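Local atomic coordinates of Non-reducing end beta-L-arabinofuranosidase (Bacteroides thetaiotaomicron, PDB entry 5MQO), a protein that probably hydrolyses sugar linkages of complex plant pectin, as a family GH127 glycoside hydrolase named for beta-L-arabinofuranosidase activity. Residues V605-S610 / R675-Y680. Numbering follows the deposited sequence.
Sequences VYCLES and RLIPYY
C607 and I677 form the hydrogen-bonded pair of a short antiparallel bridge between strands 604-609 and 670-678. C607 N gives a nearly straight bond to I677 O (2.9 Å), and I677 N returns a more bent one to C607 O (143° at the hydrogen). Y606 and P678 make the next, non-hydrogen-bonded pair, and beyond it Y679 N bonds V605 O at 3.0 Å. The ring of Y606 lies against the partner backbone: CD2 is 3.2 Å from I677 C, L676 C sits at the ring edge, and P678 CA lies over one face near the rim. The pyrrolidine of P678 runs alongside, CD 3.8 Å from Y606 CE2, while Y606 OH is hydrogen-bonded to V643 O in strand 640-651. C607 SG, set between its own backbone N and carbonyl carbon (chi1 68°), is carried toward the second strand, 3.7 Å from Y679 CA. E609 OE1 rests 3.4 Å from I677 CD1 and forms a salt bridge with R685; OE2 takes a hydrogen bond from G683 N. L608 and L676 cross at a slant in an apolar contact, L608 CB 3.6 Å from L676 CD2. Within the GH127 C-terminal domain, then, three backbone bonds satisfy buried amides and carbonyls, and the Y606 hydroxyl and E609 carboxylate find polar partners beyond this strand pair.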
ATOM      1  N   VAL A 605      -8.450 -10.810  -0.780  1.00 50.19           N
ATOM      2  CA  VAL A 605      -8.445 -11.674  -1.969  1.00 49.49           C
ATOM      3  C   VAL A 605      -7.955 -13.020  -1.499  1.00 48.85           C
ATOM      4  O   VAL A 605      -6.965 -13.105  -0.752  1.00 48.29           O
ATOM      5  CB  VAL A 605      -7.508 -11.105  -3.065  1.00 48.29           C
ATOM      6  CG1 VAL A 605      -7.320 -12.083  -4.231  1.00 47.75           C
ATOM      7  CG2 VAL A 605      -8.058  -9.764  -3.515  1.00 47.13           C
ATOM      8  N   TYR A 606      -8.664 -14.061  -1.900  1.00 48.57           N
ATOM      9  CA  TYR A 606      -8.251 -15.407  -1.556  1.00 50.79           C
ATOM     10  C   TYR A 606      -7.537 -16.069  -2.731  1.00 50.58           C
ATOM     11  O   TYR A 606      -7.686 -15.662  -3.890  1.00 49.15           O
ATOM     12  CB  TYR A 606      -9.445 -16.241  -1.079  1.00 51.25           C
ATOM     13  CG  TYR A 606      -9.723 -16.066   0.398  1.00 51.58           C
ATOM     14  CD1 TYR A 606     -10.362 -14.918   0.877  1.00 52.35           C
ATOM     15  CD2 TYR A 606      -9.336 -17.026   1.308  1.00 50.62           C
ATOM     16  CE1 TYR A 606     -10.596 -14.733   2.227  1.00 51.59           C
ATOM     17  CE2 TYR A 606      -9.580 -16.872   2.651  1.00 53.12           C
ATOM     18  CZ  TYR A 606     -10.213 -15.719   3.114  1.00 53.36           C
ATOM     19  OH  TYR A 606     -10.450 -15.535   4.454  1.00 53.78           O
ATOM     20  N   CYS A 607      -6.774 -17.107  -2.391  1.00 52.75           N
ATOM     21  CA  CYS A 607      -6.080 -17.950  -3.364  1.00 53.86           C
ATOM     22  C   CYS A 607      -6.144 -19.389  -2.954  1.00 54.00           C
ATOM     23  O   CYS A 607      -6.599 -19.696  -1.857  1.00 55.97           O
ATOM     24  CB  CYS A 607      -4.610 -17.547  -3.434  1.00 55.25           C
ATOM     25  SG  CYS A 607      -3.668 -17.904  -1.942  1.00 52.82           S
ATOM     26  N   LEU A 608      -5.663 -20.253  -3.848  1.00 55.16           N
ATOM     27  CA  LEU A 608      -5.531 -21.705  -3.628  1.00 56.01           C
ATOM     28  C   LEU A 608      -4.071 -22.139  -3.769  1.00 55.61           C
ATOM     29  O   LEU A 608      -3.452 -21.813  -4.788  1.00 56.50           O
ATOM     30  CB  LEU A 608      -6.385 -22.460  -4.652  1.00 57.09           C
ATOM     31  CG  LEU A 608      -6.303 -23.999  -4.704  1.00 59.24           C
ATOM     32  CD1 LEU A 608      -6.657 -24.637  -3.371  1.00 59.45           C
ATOM     33  CD2 LEU A 608      -7.220 -24.563  -5.784  1.00 60.44           C
ATOM     34  N   GLU A 609      -3.530 -22.844  -2.754  1.00 56.68           N
ATOM     35  CA  GLU A 609      -2.194 -23.508  -2.823  1.00 55.29           C
ATOM     36  C   GLU A 609      -2.337 -25.018  -2.958  1.00 53.45           C
ATOM     37  O   GLU A 609      -3.326 -25.566  -2.528  1.00 50.93           O
ATOM     38  CB  GLU A 609      -1.344 -23.238  -1.592  1.00 55.46           C
ATOM     39  CG  GLU A 609      -1.137 -21.787  -1.300  1.00 57.59           C
ATOM     40  CD  GLU A 609       0.091 -21.517  -0.471  1.00 59.84           C
ATOM     41  OE1 GLU A 609      -0.056 -21.164   0.708  1.00 64.00           O
ATOM     42  OE2 GLU A 609       1.210 -21.621  -1.006  1.00 62.72           O
ATOM     43  N   SER A 610      -1.324 -25.678  -3.513  1.00 53.75           N
ATOM     44  CA  SER A 610      -1.421 -27.106  -3.872  1.00 55.51           C
ATOM     45  C   SER A 610      -1.561 -27.993  -2.663  1.00 57.71           C
ATOM     46  O   SER A 610      -2.257 -28.986  -2.742  1.00 59.63           O
ATOM     47  CB  SER A 610      -0.233 -27.582  -4.717  1.00 56.40           C
ATOM     48  OG  SER A 610       1.003 -27.017  -4.270  1.00 57.22           O
ATOM     49  N   ARG A 675      -9.427 -26.041   0.066  1.00 68.57           N
ATOM     50  CA  ARG A 675      -9.438 -24.989   1.049  1.00 68.91           C
ATOM     51  C   ARG A 675      -8.706 -23.772   0.465  1.00 67.69           C
ATOM     52  O   ARG A 675      -7.578 -23.894  -0.037  1.00 69.80           O
ATOM     53  CB  ARG A 675      -8.791 -25.523   2.309  1.00 71.36           C
ATOM     54  CG  ARG A 675      -8.365 -24.462   3.273  1.00 74.18           C
ATOM     55  CD  ARG A 675      -8.106 -25.017   4.648  1.00 76.82           C
ATOM     56  NE  ARG A 675      -6.957 -25.914   4.722  1.00 76.75           N
ATOM     57  CZ  ARG A 675      -6.300 -26.186   5.850  1.00 80.38           C
ATOM     58  NH1 ARG A 675      -6.642 -25.612   7.012  1.00 80.52           N
ATOM     59  NH2 ARG A 675      -5.274 -27.028   5.819  1.00 81.82           N
ATOM     60  N   LEU A 676      -9.364 -22.611   0.501  1.00 65.58           N
ATOM     61  CA  LEU A 676      -8.743 -21.336   0.092  1.00 63.20           C
ATOM     62  C   LEU A 676      -8.173 -20.610   1.299  1.00 62.50           C
ATOM     63  O   LEU A 676      -8.770 -20.644   2.371  1.00 62.94           O
ATOM     64  CB  LEU A 676      -9.763 -20.455  -0.613  1.00 60.63           C
ATOM     65  CG  LEU A 676     -10.447 -21.110  -1.824  1.00 61.16           C
ATOM     66  CD1 LEU A 676     -11.350 -20.127  -2.570  1.00 60.84           C
ATOM     67  CD2 LEU A 676      -9.423 -21.676  -2.790  1.00 62.07           C
ATOM     68  N   ILE A 677      -7.006 -19.985   1.136  1.00 62.40           N
ATOM     69  CA  ILE A 677      -6.432 -19.116   2.184  1.00 63.67           C
ATOM     70  C   ILE A 677      -6.196 -17.725   1.616  1.00 61.89           C
ATOM     71  O   ILE A 677      -6.205 -17.546   0.389  1.00 64.13           O
ATOM     72  CB  ILE A 677      -5.103 -19.660   2.790  1.00 65.28           C
ATOM     73  CG1 ILE A 677      -3.968 -19.665   1.761  1.00 68.23           C
ATOM     74  CG2 ILE A 677      -5.294 -21.051   3.379  1.00 64.48           C
ATOM     75  CD1 ILE A 677      -2.594 -19.706   2.394  1.00 71.25           C
ATOM     76  N   PRO A 678      -5.980 -16.734   2.488  1.00 59.27           N
ATOM     77  CA  PRO A 678      -5.758 -15.390   1.977  1.00 58.70           C
ATOM     78  C   PRO A 678      -4.471 -15.311   1.184  1.00 55.61           C
ATOM     79  O   PRO A 678      -3.483 -15.955   1.547  1.00 56.89           O
ATOM     80  CB  PRO A 678      -5.642 -14.546   3.249  1.00 59.48           C
ATOM     81  CG  PRO A 678      -6.388 -15.327   4.271  1.00 60.46           C
ATOM     82  CD  PRO A 678      -5.997 -16.733   3.951  1.00 60.26           C
ATOM     83  N   TYR A 679      -4.502 -14.549   0.101  1.00 51.29           N
ATOM     84  CA  TYR A 679      -3.335 -14.388  -0.743  1.00 49.58           C
ATOM     85  C   TYR A 679      -2.154 -13.955   0.066  1.00 50.45           C
ATOM     86  O   TYR A 679      -1.092 -14.566  -0.064  1.00 51.36           O
ATOM     87  CB  TYR A 679      -3.604 -13.380  -1.840  1.00 47.78           C
ATOM     88  CG  TYR A 679      -2.443 -13.037  -2.722  1.00 45.07           C
ATOM     89  CD1 TYR A 679      -1.969 -13.941  -3.688  1.00 45.12           C
ATOM     90  CD2 TYR A 679      -1.851 -11.792  -2.637  1.00 43.35           C
ATOM     91  CE1 TYR A 679      -0.899 -13.599  -4.524  1.00 45.07           C
ATOM     92  CE2 TYR A 679      -0.801 -11.431  -3.472  1.00 43.94           C
ATOM     93  CZ  TYR A 679      -0.320 -12.328  -4.412  1.00 44.70           C
ATOM     94  OH  TYR A 679       0.722 -11.932  -5.204  1.00 44.32           O
ATOM     95  N   TYR A 680      -2.333 -12.959   0.944  1.00 50.32           N
ATOM     96  CA  TYR A 680      -1.194 -12.408   1.663  1.00 49.17           C
ATOM     97  C   TYR A 680      -0.422 -13.506   2.393  1.00 49.75           C
ATOM     98  O   TYR A 680       0.796 -13.462   2.443  1.00 49.72           O
ATOM     99  CB  TYR A 680      -1.612 -11.303   2.638  1.00 50.15           C
ATOM    100  CG  TYR A 680      -2.144 -11.786   3.967  1.00 49.00           C
ATOM    101  CD1 TYR A 680      -1.297 -12.044   5.022  1.00 47.53           C
ATOM    102  CD2 TYR A 680      -3.508 -11.966   4.162  1.00 50.04           C
ATOM    103  CE1 TYR A 680      -1.797 -12.485   6.232  1.00 48.96           C
ATOM    104  CE2 TYR A 680      -4.015 -12.418   5.372  1.00 49.22           C
ATOM    105  CZ  TYR A 680      -3.153 -12.677   6.389  1.00 48.38           C
ATOM    106  OH  TYR A 680      -3.654 -13.104   7.564  1.00 49.78           O
TER